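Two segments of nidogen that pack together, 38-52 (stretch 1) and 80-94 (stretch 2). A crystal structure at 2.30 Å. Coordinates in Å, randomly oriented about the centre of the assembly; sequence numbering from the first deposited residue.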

# COMPACT_ATOMS: atom_id res chain seq x y z
N ILE A 38 -1.52 -10.39 -1.45
CA ILE A 38 -0.12 -10.08 -1.68
C ILE A 38 0.00 -8.67 -2.26
O ILE A 38 -0.64 -8.35 -3.25
N ILE A 39 0.83 -7.84 -1.64
CA ILE A 39 1.00 -6.47 -2.11
C ILE A 39 2.40 -6.21 -2.65
O ILE A 39 2.56 -5.95 -3.85
N GLY A 40 3.41 -6.27 -1.79
CA GLY A 40 4.78 -6.02 -2.23
C GLY A 40 5.54 -7.26 -2.64
O GLY A 40 5.31 -8.34 -2.09
N LEU A 41 6.43 -7.12 -3.62
CA LEU A 41 7.25 -8.24 -4.09
C LEU A 41 8.70 -7.82 -4.29
O LEU A 41 8.98 -6.69 -4.67
N ALA A 42 9.62 -8.74 -4.04
CA ALA A 42 11.05 -8.49 -4.22
C ALA A 42 11.72 -9.82 -4.56
O ALA A 42 11.15 -10.89 -4.32
N PHE A 43 12.92 -9.76 -5.11
CA PHE A 43 13.62 -10.98 -5.49
C PHE A 43 15.09 -10.98 -5.10
O PHE A 43 15.82 -10.04 -5.41
N ASP A 44 15.50 -12.04 -4.41
CA ASP A 44 16.89 -12.21 -3.99
C ASP A 44 17.65 -12.97 -5.08
O ASP A 44 17.48 -14.17 -5.23
N CYS A 45 18.51 -12.26 -5.80
CA CYS A 45 19.28 -12.84 -6.89
C CYS A 45 20.32 -13.91 -6.56
O CYS A 45 20.67 -14.70 -7.43
N VAL A 46 20.82 -13.95 -5.32
CA VAL A 46 21.82 -14.96 -4.98
C VAL A 46 21.22 -16.34 -4.70
O VAL A 46 21.76 -17.34 -5.16
N ASP A 47 20.11 -16.39 -3.96
CA ASP A 47 19.47 -17.67 -3.64
C ASP A 47 18.23 -17.95 -4.48
O ASP A 47 17.64 -19.02 -4.38
N LYS A 48 17.87 -16.99 -5.34
CA LYS A 48 16.70 -17.11 -6.22
C LYS A 48 15.44 -17.27 -5.36
O LYS A 48 14.70 -18.24 -5.50
N VAL A 49 15.22 -16.32 -4.45
CA VAL A 49 14.07 -16.37 -3.56
C VAL A 49 13.17 -15.15 -3.72
O VAL A 49 13.64 -14.01 -3.77
N VAL A 50 11.87 -15.42 -3.79
CA VAL A 50 10.85 -14.38 -3.92
C VAL A 50 10.34 -13.97 -2.53
O VAL A 50 10.00 -14.82 -1.71
N TYR A 51 10.34 -12.66 -2.26
CA TYR A 51 9.84 -12.13 -1.00
C TYR A 51 8.55 -11.34 -1.25
O TYR A 51 8.38 -10.75 -2.33
N TRP A 52 7.66 -11.32 -0.26
CA TRP A 52 6.38 -10.61 -0.38
C TRP A 52 5.82 -10.09 0.93
O TRP A 52 6.22 -10.51 2.01
N SER A 80 0.53 -2.46 7.99
CA SER A 80 0.19 -2.64 6.58
C SER A 80 1.45 -2.60 5.69
O SER A 80 1.77 -1.58 5.08
N PRO A 81 2.18 -3.73 5.61
CA PRO A 81 3.40 -3.81 4.79
C PRO A 81 3.02 -3.80 3.31
O PRO A 81 2.30 -4.67 2.84
N GLU A 82 3.51 -2.80 2.58
CA GLU A 82 3.14 -2.66 1.18
C GLU A 82 4.27 -2.58 0.17
O GLU A 82 4.02 -2.44 -1.03
N GLY A 83 5.50 -2.65 0.65
CA GLY A 83 6.65 -2.59 -0.22
C GLY A 83 7.78 -3.30 0.50
O GLY A 83 7.88 -3.21 1.72
N ILE A 84 8.60 -4.03 -0.24
CA ILE A 84 9.72 -4.74 0.35
C ILE A 84 10.89 -4.74 -0.63
O ILE A 84 10.71 -4.92 -1.83
N ALA A 85 12.08 -4.45 -0.10
CA ALA A 85 13.32 -4.41 -0.88
C ALA A 85 14.40 -5.22 -0.17
O ALA A 85 14.34 -5.41 1.05
N LEU A 86 15.41 -5.67 -0.91
CA LEU A 86 16.45 -6.49 -0.32
C LEU A 86 17.87 -5.98 -0.49
O LEU A 86 18.15 -5.15 -1.33
N ASP A 87 18.74 -6.48 0.37
CA ASP A 87 20.17 -6.20 0.33
C ASP A 87 20.71 -7.61 0.14
O ASP A 87 20.85 -8.36 1.11
N HIS A 88 20.92 -7.99 -1.11
CA HIS A 88 21.41 -9.32 -1.42
C HIS A 88 22.85 -9.57 -0.97
O HIS A 88 23.29 -10.71 -0.85
N LEU A 89 23.58 -8.49 -0.68
CA LEU A 89 24.97 -8.60 -0.22
C LEU A 89 25.01 -8.77 1.29
O LEU A 89 25.56 -9.75 1.80
N GLY A 90 24.40 -7.82 2.00
CA GLY A 90 24.36 -7.86 3.46
C GLY A 90 23.37 -8.87 4.01
O GLY A 90 23.37 -9.14 5.22
N ARG A 91 22.52 -9.41 3.15
CA ARG A 91 21.51 -10.41 3.53
C ARG A 91 20.40 -9.86 4.42
O ARG A 91 20.10 -10.42 5.47
N THR A 92 19.78 -8.75 4.01
CA THR A 92 18.70 -8.15 4.80
C THR A 92 17.53 -7.68 3.94
O THR A 92 17.65 -7.53 2.73
N ILE A 93 16.39 -7.48 4.59
CA ILE A 93 15.19 -7.00 3.92
C ILE A 93 14.80 -5.62 4.49
O ILE A 93 15.22 -5.26 5.59
N PHE A 94 14.04 -4.86 3.70
CA PHE A 94 13.56 -3.54 4.10
C PHE A 94 12.09 -3.51 3.69
O PHE A 94 11.72 -4.10 2.68

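Packing of nidogen 38-52 against 80-94. Strands 38-44 and 81-87 run nearly parallel (7° between axes, 4.9 Å apart at closest approach), yet no direct backbone hydrogen bond joins them; each strand instead pairs within its own hairpin, as in Ala42 N to Tyr51 O (2.9 Å) and Ala85 N to Phe94 O (2.8 Å). Water 1 bridges the two, donating to Leu41 O (3.0 Å) and accepting from Ile84 N (3.0 Å). Gly40 lets the backbones come close: its CA lies 4.4 Å from Gly83 CA, and a CB there would point into this tight gap. Beyond it, Ala42 points toward stretch 2, its CB 4.0 Å from Ile84 CG2 and 3.9 Å from Leu86 CG. Tyr51 (chi1 m) also points in. Leu86 (m, t) sets CD2 over one face of its ring, 3.8 Å from the centroid, in a CH-pi contact, while Ile84 CD1 (t, t) reaches Tyr51 CB at 3.9 Å and Ile93 CG2 (chi1 p) approaches Tyr51 CE2 at 3.8 Å. Tyr51 OH is satisfied elsewhere in the structure.

At the hairpin turns the contact becomes polar. Arg91 (m, m, p) brings its guanidinium to Asp44 (t): NH2 donates to OD1 at 2.7 Å and NH1 to OD2 at 3.3 Å, a salt bridge, and a second one joins Arg91 NH1 to Asp47 OD2 (3.3 Å). Arg91 NH2 also donates to His88 O (2.8 Å), whereas NE makes a weak bond to the same oxygen (3.0 Å). The Asp44 carboxylate additionally accepts Val46 N at OD1 (3.2 Å) and, weakly, Asp47 N at OD2 (3.4 Å), so it ties its own turn to the arginine. Val46 CG2 covers one guanidinium face. Cys45 SG, covalently bonded elsewhere in the structure, sits over the His88 ring (chi1 p), 3.9 Å from its centroid; His88 ND1 is buried without a polar partner.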

# COMPACT_ATOMS: atom_id res chain seq x y z
CB ILE A 38 0.51 -11.08 -2.66
CG1 ILE A 38 0.18 -12.52 -2.26
CG2 ILE A 38 2.03 -10.90 -2.69
CD1 ILE A 38 0.90 -13.01 -1.02
CB ILE A 39 0.68 -5.45 -1.00
CG1 ILE A 39 -0.76 -5.65 -0.50
CG2 ILE A 39 0.87 -4.03 -1.52
CD1 ILE A 39 -1.83 -5.29 -1.53
CB LEU A 41 6.74 -8.79 -5.42
CG LEU A 41 5.44 -9.60 -5.50
CD1 LEU A 41 5.19 -9.96 -6.96
CD2 LEU A 41 5.52 -10.87 -4.64
CB ALA A 42 11.67 -7.88 -2.96
CB PHE A 43 13.48 -11.18 -6.99
CG PHE A 43 14.04 -12.48 -7.49
CD1 PHE A 43 13.38 -13.67 -7.26
CD2 PHE A 43 15.23 -12.49 -8.21
CE1 PHE A 43 13.88 -14.86 -7.75
CE2 PHE A 43 15.74 -13.68 -8.71
CZ PHE A 43 15.06 -14.87 -8.48
CB ASP A 44 16.95 -12.96 -2.66
CG ASP A 44 18.35 -13.44 -2.32
OD1 ASP A 44 19.35 -12.78 -2.70
OD2 ASP A 44 18.45 -14.49 -1.65
CB CYS A 45 19.95 -11.74 -7.73
SG CYS A 45 21.13 -10.70 -6.81
CB VAL A 46 22.75 -14.52 -3.81
CG1 VAL A 46 23.10 -13.04 -3.92
CG2 VAL A 46 22.13 -14.84 -2.47
CB ASP A 47 19.11 -17.75 -2.15
CG ASP A 47 20.33 -17.96 -1.25
OD1 ASP A 47 21.34 -18.53 -1.72
OD2 ASP A 47 20.27 -17.57 -0.06
CB LYS A 48 16.83 -18.30 -7.18
CG LYS A 48 18.24 -18.59 -7.68
CD LYS A 48 18.87 -17.42 -8.42
CE LYS A 48 20.32 -17.73 -8.76
NZ LYS A 48 21.00 -16.58 -9.44
CB VAL A 49 14.53 -16.50 -2.07
CG1 VAL A 49 13.32 -16.57 -1.14
CG2 VAL A 49 15.38 -17.75 -1.89
CB VAL A 50 9.65 -14.90 -4.77
CG1 VAL A 50 8.57 -13.82 -4.90
CG2 VAL A 50 10.13 -15.33 -6.15
CB TYR A 51 10.88 -11.21 -0.33
CG TYR A 51 12.06 -11.94 0.28
CD1 TYR A 51 13.04 -12.52 -0.53
CD2 TYR A 51 12.19 -12.05 1.66
CE1 TYR A 51 14.11 -13.19 0.03
CE2 TYR A 51 13.28 -12.71 2.23
CZ TYR A 51 14.23 -13.28 1.41
OH TYR A 51 15.29 -13.97 1.95
CB TRP A 52 5.32 -11.51 -1.03
CG TRP A 52 4.88 -12.69 -0.17
CD1 TRP A 52 4.02 -12.66 0.89
CD2 TRP A 52 5.32 -14.04 -0.30
NE1 TRP A 52 3.90 -13.92 1.43
CE2 TRP A 52 4.69 -14.78 0.72
CE3 TRP A 52 6.19 -14.71 -1.18
CZ2 TRP A 52 4.90 -16.15 0.90
CZ3 TRP A 52 6.40 -16.07 -1.01
CH2 TRP A 52 5.76 -16.78 0.02
CB SER A 80 -0.79 -1.54 6.14
OG SER A 80 -1.28 -1.79 4.83
CB PRO A 81 4.02 -5.14 5.24
CG PRO A 81 2.82 -5.98 5.57
CD PRO A 81 1.88 -5.01 6.29
CB GLU A 82 2.24 -1.44 1.02
CG GLU A 82 0.92 -1.58 1.73
CD GLU A 82 0.13 -0.31 1.70
OE1 GLU A 82 0.21 0.42 0.70
OE2 GLU A 82 -0.57 -0.04 2.69
CB ILE A 84 9.30 -6.19 0.77
CG1 ILE A 84 10.48 -6.93 1.40
CG2 ILE A 84 8.74 -6.97 -0.43
CD1 ILE A 84 10.08 -8.22 2.10
CB ALA A 85 13.78 -2.97 -1.06
CB LEU A 86 16.39 -7.89 -0.92
CG LEU A 86 15.03 -8.57 -1.08
CD1 LEU A 86 15.16 -9.67 -2.09
CD2 LEU A 86 14.52 -9.11 0.25
CB ASP A 87 20.67 -5.63 1.67
CG ASP A 87 22.20 -5.45 1.71
OD1 ASP A 87 22.89 -5.70 0.70
OD2 ASP A 87 22.71 -5.07 2.78
CB HIS A 88 21.25 -9.62 -2.92
CG HIS A 88 22.02 -8.69 -3.80
ND1 HIS A 88 23.19 -9.07 -4.43
CD2 HIS A 88 21.80 -7.40 -4.16
CE1 HIS A 88 23.65 -8.05 -5.14
NE2 HIS A 88 22.83 -7.03 -4.99
CB LEU A 89 25.77 -7.36 -0.63
CG LEU A 89 25.93 -7.20 -2.14
CD1 LEU A 89 26.61 -5.88 -2.45
CD2 LEU A 89 26.72 -8.39 -2.72
CB ARG A 91 22.18 -11.60 4.24
CG ARG A 91 23.27 -12.32 3.46
CD ARG A 91 22.70 -13.32 2.45
NE ARG A 91 22.29 -12.67 1.21
CZ ARG A 91 21.46 -13.20 0.32
NH1 ARG A 91 20.92 -14.40 0.52
NH2 ARG A 91 21.17 -12.53 -0.78
CB THR A 92 19.20 -6.96 5.65
OG1 THR A 92 19.80 -5.98 4.80
CG2 THR A 92 20.19 -7.42 6.69
CB ILE A 93 13.99 -7.96 4.12
CG1 ILE A 93 13.58 -8.04 5.59
CG2 ILE A 93 14.35 -9.36 3.64
CD1 ILE A 93 12.30 -8.83 5.82
CB PHE A 94 14.27 -2.42 3.32
CG PHE A 94 15.73 -2.28 3.62
CD1 PHE A 94 16.19 -1.26 4.45
CD2 PHE A 94 16.67 -3.11 3.00
CE1 PHE A 94 17.56 -1.07 4.67
CE2 PHE A 94 18.04 -2.92 3.21
CZ PHE A 94 18.48 -1.90 4.05
O HOH W 1 8.41 -4.13 -3.26